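Local atomic coordinates of hemolysin-related protein (Vibrio cholerae serotype O1, PDB entry 5V6F), a protein that binds mannotriose through this second beta-prism lectin domain of RbmC and, as a biofilm-related protein, probably recognises mammalian glycans. Residues Phe31-Ile36 with Trp129-Phe134; Val68-Gly73 with Tyr80-Ile85; Thr12-Arg17 with Gln121-Thr126; Met25-Gly30 with Ala58-Asp63. All blocks are in the same frame, centred on the assembly; numbering follows the deposited sequence.

Contact 1: residues Phe31-Ile36 with Trp129-Phe134; sequences FAIDAI and WLVEGF. With MAN (alpha-D-mannopyranose), chain B; BMA (beta-D-mannopyranose), chain C.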
# COMPACT_ATOMS: atom_id res chain seq x y z
N PHE A 31 -12.02 3.17 -3.45
CA PHE A 31 -12.13 4.12 -2.35
C PHE A 31 -11.15 3.81 -1.22
O PHE A 31 -11.02 4.61 -0.29
CB PHE A 31 -13.55 4.13 -1.76
CG PHE A 31 -14.61 4.69 -2.69
CD1 PHE A 31 -14.30 5.09 -3.98
CD2 PHE A 31 -15.91 4.82 -2.25
CE1 PHE A 31 -15.27 5.60 -4.82
CE2 PHE A 31 -16.90 5.33 -3.09
CZ PHE A 31 -16.57 5.72 -4.37
N ALA A 32 -10.49 2.66 -1.28
CA ALA A 32 -9.49 2.26 -0.29
C ALA A 32 -8.40 1.50 -1.03
O ALA A 32 -8.38 1.43 -2.26
CB ALA A 32 -10.13 1.43 0.83
N ILE A 33 -7.47 0.92 -0.27
CA ILE A 33 -6.42 0.07 -0.84
C ILE A 33 -6.88 -1.38 -0.68
O ILE A 33 -6.99 -1.89 0.44
CB ILE A 33 -5.06 0.32 -0.16
CG1 ILE A 33 -4.62 1.78 -0.35
CG2 ILE A 33 -4.01 -0.65 -0.71
CD1 ILE A 33 -4.54 2.27 -1.79
N ASP A 34 -7.13 -2.05 -1.81
CA ASP A 34 -7.67 -3.40 -1.80
C ASP A 34 -6.59 -4.47 -1.69
O ASP A 34 -6.80 -5.48 -1.01
CB ASP A 34 -8.50 -3.65 -3.06
CG ASP A 34 -9.73 -2.77 -3.14
OD1 ASP A 34 -9.61 -1.61 -3.59
OD2 ASP A 34 -10.83 -3.24 -2.75
N ALA A 35 -5.45 -4.28 -2.35
CA ALA A 35 -4.41 -5.30 -2.38
C ALA A 35 -3.09 -4.69 -2.80
O ALA A 35 -3.05 -3.72 -3.56
CB ALA A 35 -4.79 -6.44 -3.32
N ILE A 36 -2.00 -5.29 -2.31
CA ILE A 36 -0.63 -4.88 -2.62
C ILE A 36 0.20 -6.10 -2.97
O ILE A 36 0.13 -7.12 -2.28
CB ILE A 36 0.01 -4.13 -1.44
CG1 ILE A 36 -0.64 -2.76 -1.26
CG2 ILE A 36 1.53 -3.98 -1.63
CD1 ILE A 36 -0.20 -2.02 -0.00
N TRP A 129 -10.17 -8.69 2.95
CA TRP A 129 -11.01 -7.71 2.26
C TRP A 129 -10.19 -6.54 1.75
O TRP A 129 -10.20 -6.26 0.54
CB TRP A 129 -12.13 -7.23 3.20
CG TRP A 129 -13.03 -6.18 2.60
CD1 TRP A 129 -13.32 -6.00 1.27
CD2 TRP A 129 -13.75 -5.17 3.31
NE1 TRP A 129 -14.18 -4.94 1.12
CE2 TRP A 129 -14.46 -4.41 2.35
CE3 TRP A 129 -13.87 -4.84 4.66
CZ2 TRP A 129 -15.27 -3.34 2.71
CZ3 TRP A 129 -14.68 -3.77 5.01
CH2 TRP A 129 -15.37 -3.04 4.04
N LEU A 130 -9.49 -5.83 2.63
CA LEU A 130 -8.67 -4.68 2.26
C LEU A 130 -7.29 -4.84 2.88
O LEU A 130 -7.02 -5.81 3.61
CB LEU A 130 -9.33 -3.38 2.72
CG LEU A 130 -10.74 -3.13 2.16
CD1 LEU A 130 -11.40 -2.00 2.90
CD2 LEU A 130 -10.69 -2.85 0.67
N VAL A 131 -6.42 -3.89 2.59
CA VAL A 131 -5.09 -3.85 3.19
C VAL A 131 -5.17 -3.06 4.48
O VAL A 131 -5.54 -1.88 4.47
CB VAL A 131 -4.07 -3.23 2.22
CG1 VAL A 131 -2.73 -3.02 2.92
CG2 VAL A 131 -3.90 -4.12 1.00
N GLU A 132 -4.84 -3.70 5.60
CA GLU A 132 -4.77 -2.99 6.86
C GLU A 132 -3.44 -2.29 7.08
O GLU A 132 -3.40 -1.23 7.71
CB GLU A 132 -5.05 -3.95 8.02
CG GLU A 132 -6.53 -4.26 8.20
CD GLU A 132 -7.06 -5.21 7.16
OE1 GLU A 132 -6.51 -6.33 7.04
OE2 GLU A 132 -8.04 -4.86 6.46
N GLY A 133 -2.34 -2.85 6.56
CA GLY A 133 -1.04 -2.23 6.75
C GLY A 133 -0.03 -2.74 5.75
O GLY A 133 -0.23 -3.75 5.08
N PHE A 134 1.09 -2.01 5.66
CA PHE A 134 2.23 -2.48 4.89
C PHE A 134 3.51 -1.85 5.43
O PHE A 134 3.48 -0.86 6.16
CB PHE A 134 2.07 -2.22 3.38
CG PHE A 134 2.35 -0.80 2.95
CD1 PHE A 134 1.34 0.16 2.98
CD2 PHE A 134 3.60 -0.42 2.50
CE1 PHE A 134 1.59 1.46 2.58
CE2 PHE A 134 3.85 0.88 2.09
CZ PHE A 134 2.85 1.82 2.13
C1 MAN B . -15.01 0.87 -4.26
C2 MAN B . -14.83 -0.09 -5.41
C3 MAN B . -14.53 -1.48 -4.86
C4 MAN B . -13.36 -1.43 -3.84
C5 MAN B . -13.62 -0.35 -2.76
C6 MAN B . -12.43 -0.13 -1.81
O2 MAN B . -13.70 0.27 -6.21
O3 MAN B . -14.24 -2.40 -5.91
O4 MAN B . -13.25 -2.69 -3.19
O5 MAN B . -13.90 0.91 -3.41
O6 MAN B . -11.28 0.20 -2.59
C1 BMA C . -20.05 0.87 -1.89
C2 BMA C . -20.12 -0.61 -1.54
C3 BMA C . -18.85 -1.00 -0.75
C4 BMA C . -17.56 -0.49 -1.40
C5 BMA C . -17.69 0.99 -1.79
C6 BMA C . -16.54 1.49 -2.61
O1 BMA C . -21.14 1.18 -2.72
O2 BMA C . -20.17 -1.41 -2.71
O3 BMA C . -18.72 -2.40 -0.61
O4 BMA C . -16.46 -0.68 -0.49
O5 BMA C . -18.88 1.16 -2.60
O6 BMA C . -16.21 0.50 -3.57
O HOH W 1 -11.63 -5.61 -1.67

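Contact 2: residues Val68-Gly73 with Tyr80-Ile85; sequences VEVTSG and YHIVAI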
# COMPACT_ATOMS: atom_id res chain seq x y z
N VAL A 68 6.34 8.21 0.84
CA VAL A 68 4.93 7.85 0.85
C VAL A 68 4.22 8.68 1.91
O VAL A 68 4.80 9.06 2.93
CB VAL A 68 4.71 6.35 1.12
CG1 VAL A 68 5.24 5.52 -0.04
CG2 VAL A 68 5.36 5.92 2.44
N GLU A 69 2.96 8.98 1.63
CA GLU A 69 2.04 9.61 2.57
C GLU A 69 0.84 8.69 2.64
O GLU A 69 0.08 8.59 1.67
CB GLU A 69 1.66 11.01 2.11
CG GLU A 69 0.81 11.82 3.06
CD GLU A 69 0.54 13.21 2.52
OE1 GLU A 69 -0.44 13.38 1.76
OE2 GLU A 69 1.33 14.13 2.83
N VAL A 70 0.68 7.98 3.76
CA VAL A 70 -0.29 6.90 3.89
C VAL A 70 -1.43 7.39 4.78
O VAL A 70 -1.20 7.77 5.93
CB VAL A 70 0.35 5.63 4.47
CG1 VAL A 70 -0.69 4.51 4.57
CG2 VAL A 70 1.53 5.19 3.62
N THR A 71 -2.64 7.36 4.25
CA THR A 71 -3.83 7.72 5.01
C THR A 71 -4.57 6.45 5.39
O THR A 71 -4.92 5.63 4.52
CB THR A 71 -4.74 8.66 4.22
OG1 THR A 71 -3.99 9.82 3.82
CG2 THR A 71 -5.93 9.11 5.06
N SER A 72 -4.82 6.28 6.69
CA SER A 72 -5.55 5.13 7.21
C SER A 72 -6.69 5.65 8.07
O SER A 72 -6.66 6.78 8.55
CB SER A 72 -4.64 4.22 8.05
OG SER A 72 -3.47 3.86 7.35
N GLY A 73 -7.71 4.82 8.26
CA GLY A 73 -8.80 5.23 9.13
C GLY A 73 -9.91 4.21 9.17
O GLY A 73 -9.78 3.08 8.69
N TYR A 80 -10.85 -0.64 10.30
CA TYR A 80 -9.69 0.22 10.13
C TYR A 80 -8.77 -0.37 9.07
O TYR A 80 -8.30 -1.50 9.21
CB TYR A 80 -8.95 0.38 11.46
CG TYR A 80 -9.60 1.38 12.39
CD1 TYR A 80 -9.29 2.73 12.33
CD2 TYR A 80 -10.55 0.97 13.32
CE1 TYR A 80 -9.89 3.65 13.18
CE2 TYR A 80 -11.16 1.88 14.17
CZ TYR A 80 -10.82 3.22 14.09
OH TYR A 80 -11.42 4.13 14.93
N HIS A 81 -8.50 0.41 8.02
CA HIS A 81 -7.64 -0.04 6.94
C HIS A 81 -6.87 1.14 6.39
O HIS A 81 -7.11 2.30 6.75
CB HIS A 81 -8.43 -0.68 5.79
CG HIS A 81 -9.62 -1.47 6.22
ND1 HIS A 81 -9.57 -2.82 6.48
CD2 HIS A 81 -10.91 -1.10 6.40
CE1 HIS A 81 -10.77 -3.25 6.83
NE2 HIS A 81 -11.61 -2.23 6.78
N ILE A 82 -5.94 0.85 5.49
CA ILE A 82 -5.32 1.87 4.66
C ILE A 82 -6.30 2.24 3.56
O ILE A 82 -6.79 1.36 2.83
CB ILE A 82 -3.98 1.38 4.08
CG1 ILE A 82 -2.96 1.20 5.22
CG2 ILE A 82 -3.46 2.36 3.01
CD1 ILE A 82 -1.59 0.70 4.77
N VAL A 83 -6.60 3.53 3.43
CA VAL A 83 -7.55 3.99 2.44
C VAL A 83 -6.89 4.76 1.30
O VAL A 83 -7.46 4.80 0.20
CB VAL A 83 -8.69 4.83 3.07
CG1 VAL A 83 -9.52 3.95 4.01
CG2 VAL A 83 -8.14 6.05 3.81
N ALA A 84 -5.71 5.33 1.51
CA ALA A 84 -5.04 6.06 0.44
C ALA A 84 -3.54 6.03 0.65
O ALA A 84 -3.06 6.04 1.79
CB ALA A 84 -5.53 7.51 0.35
N ILE A 85 -2.80 5.99 -0.46
CA ILE A 85 -1.35 6.14 -0.44
C ILE A 85 -0.97 7.13 -1.53
O ILE A 85 -1.32 6.94 -2.70
CB ILE A 85 -0.60 4.82 -0.67
CG1 ILE A 85 -1.08 3.74 0.29
CG2 ILE A 85 0.91 5.04 -0.50
CD1 ILE A 85 -0.64 2.35 -0.11

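Contact 3: residues Thr12-Arg17 with Gln121-Thr126; sequences TQQSQR and QINVWT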
# COMPACT_ATOMS: atom_id res chain seq x y z
N THR A 12 -4.31 -7.98 11.50
CA THR A 12 -4.72 -9.08 10.63
C THR A 12 -3.49 -9.85 10.15
O THR A 12 -2.38 -9.68 10.67
CB THR A 12 -5.57 -8.54 9.48
OG1 THR A 12 -4.87 -7.47 8.84
CG2 THR A 12 -6.91 -8.05 10.01
N GLN A 13 -3.66 -10.70 9.14
CA GLN A 13 -2.65 -11.68 8.78
C GLN A 13 -1.53 -11.06 7.94
O GLN A 13 -1.79 -10.30 7.00
CB GLN A 13 -3.28 -12.84 8.01
CG GLN A 13 -4.21 -13.69 8.86
CD GLN A 13 -5.64 -13.18 8.82
OE1 GLN A 13 -6.18 -12.87 7.75
NE2 GLN A 13 -6.27 -13.09 9.99
N GLN A 14 -0.29 -11.43 8.26
CA GLN A 14 0.88 -10.88 7.59
C GLN A 14 1.32 -11.75 6.42
O GLN A 14 1.55 -12.96 6.58
CB GLN A 14 2.03 -10.73 8.58
CG GLN A 14 3.26 -10.06 7.97
CD GLN A 14 4.42 -9.95 8.93
OE1 GLN A 14 4.27 -10.12 10.14
NE2 GLN A 14 5.59 -9.65 8.39
N SER A 15 1.46 -11.13 5.25
CA SER A 15 2.10 -11.75 4.10
C SER A 15 3.37 -10.98 3.76
O SER A 15 3.53 -9.81 4.13
CB SER A 15 1.16 -11.78 2.89
OG SER A 15 0.04 -12.62 3.11
N GLN A 16 4.28 -11.65 3.06
CA GLN A 16 5.58 -11.08 2.73
C GLN A 16 5.80 -11.23 1.24
O GLN A 16 5.72 -12.34 0.71
CB GLN A 16 6.69 -11.74 3.56
CG GLN A 16 6.35 -11.74 5.06
CD GLN A 16 7.53 -12.03 5.98
OE1 GLN A 16 7.73 -11.33 6.98
NE2 GLN A 16 8.28 -13.06 5.66
N ARG A 17 6.05 -10.12 0.55
CA ARG A 17 6.18 -10.11 -0.90
C ARG A 17 7.55 -9.54 -1.28
O ARG A 17 7.83 -8.37 -1.03
CB ARG A 17 5.05 -9.32 -1.55
CG ARG A 17 3.69 -10.02 -1.46
CD ARG A 17 3.70 -11.36 -2.22
NE ARG A 17 2.44 -12.10 -2.10
CZ ARG A 17 2.21 -13.07 -1.22
NH1 ARG A 17 3.13 -13.43 -0.34
NH2 ARG A 17 1.03 -13.67 -1.21
N GLN A 121 11.61 -6.00 0.13
CA GLN A 121 10.44 -6.77 0.49
C GLN A 121 9.37 -5.82 1.01
O GLN A 121 9.69 -4.79 1.61
CB GLN A 121 10.79 -7.84 1.54
CG GLN A 121 9.64 -8.67 2.06
CD GLN A 121 10.10 -9.78 2.99
OE1 GLN A 121 10.82 -10.69 2.58
NE2 GLN A 121 9.71 -9.69 4.26
N ILE A 122 8.12 -6.15 0.73
CA ILE A 122 6.97 -5.45 1.28
C ILE A 122 6.21 -6.44 2.14
O ILE A 122 5.81 -7.51 1.66
CB ILE A 122 6.05 -4.87 0.19
CG1 ILE A 122 6.86 -4.05 -0.83
CG2 ILE A 122 4.95 -4.01 0.83
CD1 ILE A 122 6.03 -3.54 -2.01
N ASN A 123 6.05 -6.11 3.42
CA ASN A 123 5.15 -6.86 4.28
C ASN A 123 3.77 -6.22 4.16
O ASN A 123 3.64 -5.00 4.13
CB ASN A 123 5.64 -6.85 5.72
CG ASN A 123 7.00 -7.49 5.88
OD1 ASN A 123 7.32 -8.46 5.20
ND2 ASN A 123 7.81 -6.96 6.79
N VAL A 124 2.74 -7.07 4.06
CA VAL A 124 1.37 -6.62 3.86
C VAL A 124 0.48 -7.35 4.84
O VAL A 124 0.54 -8.58 4.95
CB VAL A 124 0.89 -6.87 2.41
CG1 VAL A 124 -0.50 -6.27 2.21
CG2 VAL A 124 1.88 -6.30 1.40
N TRP A 125 -0.37 -6.60 5.54
CA TRP A 125 -1.33 -7.17 6.48
C TRP A 125 -2.73 -7.05 5.88
O TRP A 125 -3.15 -5.95 5.51
CB TRP A 125 -1.25 -6.45 7.83
CG TRP A 125 -0.03 -6.79 8.62
CD1 TRP A 125 0.06 -7.69 9.65
CD2 TRP A 125 1.29 -6.24 8.46
NE1 TRP A 125 1.35 -7.73 10.13
CE2 TRP A 125 2.12 -6.86 9.42
CE3 TRP A 125 1.84 -5.30 7.59
CZ2 TRP A 125 3.48 -6.55 9.53
CZ3 TRP A 125 3.19 -4.99 7.71
CH2 TRP A 125 3.99 -5.62 8.67
N THR A 126 -3.42 -8.17 5.78
CA THR A 126 -4.79 -8.19 5.28
C THR A 126 -5.57 -9.27 6.01
O THR A 126 -5.02 -10.32 6.36
CB THR A 126 -4.86 -8.45 3.77
OG1 THR A 126 -6.23 -8.39 3.34
CG2 THR A 126 -4.28 -9.82 3.40

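Contact 4: residues Met25-Gly30 with Ala58-Asp63; sequences MYLRSG and APIALD. With MAN (alpha-D-mannopyranose), chain B.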
# COMPACT_ATOMS: atom_id res chain seq x y z
N MET A 25 5.94 -2.24 -7.41
CA MET A 25 4.88 -2.44 -6.43
C MET A 25 3.55 -2.30 -7.15
O MET A 25 3.29 -1.27 -7.78
CB MET A 25 5.00 -1.43 -5.29
CG MET A 25 3.95 -1.55 -4.21
SD MET A 25 4.15 -0.20 -3.04
CE MET A 25 2.87 -0.59 -1.84
N TYR A 26 2.71 -3.33 -7.07
CA TYR A 26 1.40 -3.34 -7.71
C TYR A 26 0.31 -3.19 -6.66
O TYR A 26 0.41 -3.74 -5.56
CB TYR A 26 1.18 -4.64 -8.49
CG TYR A 26 1.89 -4.71 -9.82
CD1 TYR A 26 3.18 -5.21 -9.93
CD2 TYR A 26 1.25 -4.28 -10.99
CE1 TYR A 26 3.82 -5.27 -11.16
CE2 TYR A 26 1.90 -4.33 -12.21
CZ TYR A 26 3.18 -4.83 -12.29
OH TYR A 26 3.82 -4.90 -13.51
N LEU A 27 -0.73 -2.44 -7.01
CA LEU A 27 -1.85 -2.20 -6.11
C LEU A 27 -3.16 -2.29 -6.86
O LEU A 27 -3.26 -1.86 -8.01
CB LEU A 27 -1.76 -0.82 -5.45
CG LEU A 27 -0.52 -0.52 -4.60
CD1 LEU A 27 0.58 0.12 -5.45
CD2 LEU A 27 -0.90 0.36 -3.42
N ARG A 28 -4.16 -2.88 -6.21
CA ARG A 28 -5.56 -2.69 -6.57
C ARG A 28 -6.17 -1.70 -5.59
O ARG A 28 -5.95 -1.81 -4.37
CB ARG A 28 -6.34 -4.01 -6.55
CG ARG A 28 -6.17 -4.84 -7.81
CD ARG A 28 -7.18 -5.98 -7.89
NE ARG A 28 -6.74 -7.18 -7.17
CZ ARG A 28 -7.17 -7.56 -5.96
NH1 ARG A 28 -8.06 -6.85 -5.29
NH2 ARG A 28 -6.69 -8.68 -5.42
N SER A 29 -6.92 -0.73 -6.10
CA SER A 29 -7.47 0.30 -5.24
C SER A 29 -8.79 0.80 -5.82
O SER A 29 -9.05 0.70 -7.02
CB SER A 29 -6.49 1.47 -5.06
OG SER A 29 -6.28 2.18 -6.28
N GLY A 30 -9.61 1.35 -4.92
CA GLY A 30 -10.84 2.04 -5.26
C GLY A 30 -11.01 3.22 -4.32
O GLY A 30 -10.23 4.17 -4.38
N ALA A 58 -1.46 1.27 -12.37
CA ALA A 58 -0.11 1.25 -12.89
C ALA A 58 0.87 1.01 -11.74
O ALA A 58 0.68 1.56 -10.65
CB ALA A 58 0.22 2.56 -13.61
N PRO A 59 1.91 0.20 -11.94
CA PRO A 59 2.81 -0.11 -10.83
C PRO A 59 3.66 1.08 -10.42
O PRO A 59 3.93 1.99 -11.21
CB PRO A 59 3.68 -1.24 -11.39
CG PRO A 59 3.66 -1.04 -12.86
CD PRO A 59 2.29 -0.50 -13.18
N ILE A 60 4.08 1.05 -9.16
CA ILE A 60 5.00 2.04 -8.61
C ILE A 60 6.42 1.51 -8.76
O ILE A 60 6.73 0.39 -8.32
CB ILE A 60 4.67 2.32 -7.13
CG1 ILE A 60 3.21 2.76 -6.98
CG2 ILE A 60 5.61 3.35 -6.55
CD1 ILE A 60 2.85 4.03 -7.72
N ALA A 61 7.28 2.30 -9.39
CA ALA A 61 8.69 1.94 -9.54
C ALA A 61 9.39 2.23 -8.21
O ALA A 61 9.66 3.38 -7.88
CB ALA A 61 9.33 2.70 -10.69
N LEU A 62 9.68 1.17 -7.46
CA LEU A 62 10.22 1.34 -6.11
C LEU A 62 11.62 1.92 -6.13
O LEU A 62 12.03 2.57 -5.16
CB LEU A 62 10.22 0.01 -5.38
CG LEU A 62 8.84 -0.55 -5.04
CD1 LEU A 62 8.98 -1.93 -4.40
CD2 LEU A 62 8.07 0.39 -4.12
N ASP A 63 12.39 1.68 -7.19
CA ASP A 63 13.70 2.31 -7.29
C ASP A 63 13.58 3.80 -7.56
O ASP A 63 14.57 4.53 -7.40
CB ASP A 63 14.52 1.64 -8.40
CG ASP A 63 13.83 1.69 -9.75
OD1 ASP A 63 12.60 1.46 -9.79
OD2 ASP A 63 14.51 1.96 -10.76
C1 MAN B . -15.01 0.87 -4.26
C2 MAN B . -14.83 -0.09 -5.41
C3 MAN B . -14.53 -1.48 -4.86
C4 MAN B . -13.36 -1.43 -3.84
C5 MAN B . -13.62 -0.35 -2.76
C6 MAN B . -12.43 -0.13 -1.81
O2 MAN B . -13.70 0.27 -6.21
O3 MAN B . -14.24 -2.40 -5.91
O4 MAN B . -13.25 -2.69 -3.19
O5 MAN B . -13.90 0.91 -3.41
O6 MAN B . -11.28 0.20 -2.59
O HOH W 2 -0.13 -0.73 -9.21

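Contact 1: residues Phe31-Ile36 with Trp129-Phe134
V131 pushes its CG2 branch against A35 and I33 where two sheets of the beta-prism lectin domain converge beside the mannose pocket. The short axes of strands 33-36 and 131-134 pass 6.9 Å apart at 50°, too far for regular pairing, and one backbone hydrogen bond joins the segments, V131 N to I33 O (3.0 Å, N-H...O 171°). With V131 CG1 anti to the backbone N (chi1 172°), the two methyls point to different partners. CG2 lies 3.6 Å from A35 CA and also touches I33 CG2, while CG1 meets I36 CD1, the two side chains crossing at about a right angle. The same I36 methyl, CD1, stands 4.0 Å from F134 CD1. D34 turns its carboxylate to the sugar: OD1 accepts from MAN O6 at 2.7 Å, and OD2 accepts from MAN O4 and from a water that also donates to W129 O. L130 CD2 approaches the same carboxylate oxygen, D34 OD2, to 3.4 Å. F31 N and A32 N donate to MAN O5 and O6, and MAN C1 lies over one face of the F31 ring, toward its rim. Backbone groups of T51, G53 and G54 complete the mannose site. BMA O4 lies at the edge of the W129 indole, near its plane, and L130 CD1 rests over the centre of one face, 3.8 Å above the W129 plane.

Contact 2: residues Val68-Gly73 with Tyr80-Ile85
The Y80 ring meets G73 obliquely, its CD1 3.5 Å from G73 C, and packs edge-to-face with the ring of Y9, near the turn of the beta-prism hairpin formed by strands 65-75 and 80-89. The second flat group, the H81 imidazole, meets the W129 ring with the planes about 80° apart. Its two nitrogens are both hydrogen-bonded, ND1 to E132 OE2 and NE2 to G78 O, a pairing consistent with a protonated ring. Beside these rings G73 and H81 form an antiparallel hydrogen-bonded pair, with both bonds made. The register then slips by one at a classic beta bulge, where V83 and A84 both face T71. The evidence is T71 O, gripped by two donors, V83 N at 2.9 Å and A84 N at 3.1 Å. T71 N returns a bond of 2.8 Å to A84 O. V83 adopts psi -23°, unlike an extended strand residue, and its CG2, between the backbone N and the carbonyl carbon, lies 3.3 Å from T71 O. V70, S72, I82 and I85 share one sheet face, where F134 packs on V70, I82 and I85. V70 CG1, anti to its backbone N (chi1 -179°), reaches I82 CG2 at 3.8 Å; V70 and I85 lie side by side, pointing the same way. T71 and A84 project to the other face, T71 touching V108 and T100. Beyond V70, S72 OG comes to 3.4 Å from I82 CG1, a polar atom set against an apolar branch.

Contact 3: residues Thr12-Arg17 with Gln121-Thr126
S15 and V124 exchange two backbone hydrogen bonds, and S15 N to V124 O is short and almost straight (2.7 Å, 178°). R17 and I122 satisfy each other's N and O in the same way. At the loop end the match is uneven: T126 N bonds well to Q13 O, but the return bond from Q13 N to T126 O is weak (3.1 Å, 134°). The alternate residues form non-hydrogen-bonded pairs, and the side chains of Q14, W125, Q16 and N123 meet there. Q14 CG, anti to the backbone N (chi1 -176°), lies over the face of W125, 4.0 Å from the centroid of its five-membered ring, a CH-pi contact. T12 O lies at that indole's edge, in plane, 3.3 Å from W125 CD1. Farther along, N123 OD1 accepts from Q121 NE2 at 2.8 Å, and N123 ND2 is bonded to Q135 OE1. Q16 OE1 stands 3.4 Å from N123 OD1, but both are acceptors, so the two do not bond. R17 NH1 donates to Q16 O from well above the carbonyl plane, and R17 NE is held by N42 O. Two threonine hydroxyls find partners beyond the segments: T12 OG1 pairs with E132 OE1, T126 OG1 with L130 O and G128 N. This regular pairing of an outermost strand, 13-18, with an inner one, 121-126, is that of a four-stranded antiparallel sheet, one of the three that build a beta-prism.

Contact 4: residues Met25-Gly30 with Ala58-Asp63
P59 lies against Y26, the two side chains alongside and pointing the same way. P59 CB stands over one face of the phenol, 3.7 Å from the Y26 ring centroid and 14° off the normal, which meets the geometry of a CH-pi contact. Its CG continues toward the phenol's far end, touching Y26 CE2 and CZ. M25 and I60 form an antiparallel hydrogen-bonded pair, with M25 N to I60 O at 2.9 Å and I60 N to M25 O at 2.8 Å, and their side chains leave on the same face. The M25 chain runs extended beyond CG, and L62 crosses it at about a right angle: L62 CD2 lies 3.8 Å from M25 CB and also touches M25 SD. L27 and I60 meet at a slant, L27 CD1 4.0 Å from I60 CG1. A water accepts from L27 N at 2.9 Å and donates, weakly, to A58 O, bridging the two backbones beside the proline. At the other end of segment 25-30, G30 N approaches MAN O6 to 3.1 Å, so this strand leads from the core into the glycan pocket. Strand 24-29 lies between strands 33-37 and 55-61 in its antiparallel sheet: M25 and L27 pack on I36, R28 pairs with the backbone of D34 and A35, and from strands 80-89 and 94-98 F87 and V95 meet I60.

Overall arrangement
The four contacts sample all three antiparallel sheets of one beta-prism domain. Contacts 2, 3 and 4 each lie within a separate sheet, their centres 14 to 15 Å apart, whereas contact 1, about 6 Å from the chain centre, joins the sheets of contacts 3 and 4 and touches all the others. Its centre is 8 Å from contact 2, 11 Å from contact 3 and 12 Å from contact 4. Along the chain, contact 3 encloses contact 4 and then contact 2, while contact 1 crosses both 3 and 4. Contacts 2 and 3 do not touch. Strands distant in sequence meet at contact 1, and the loops leading into them, with D34 and with G30 of contact 4, help line the glycan pocket.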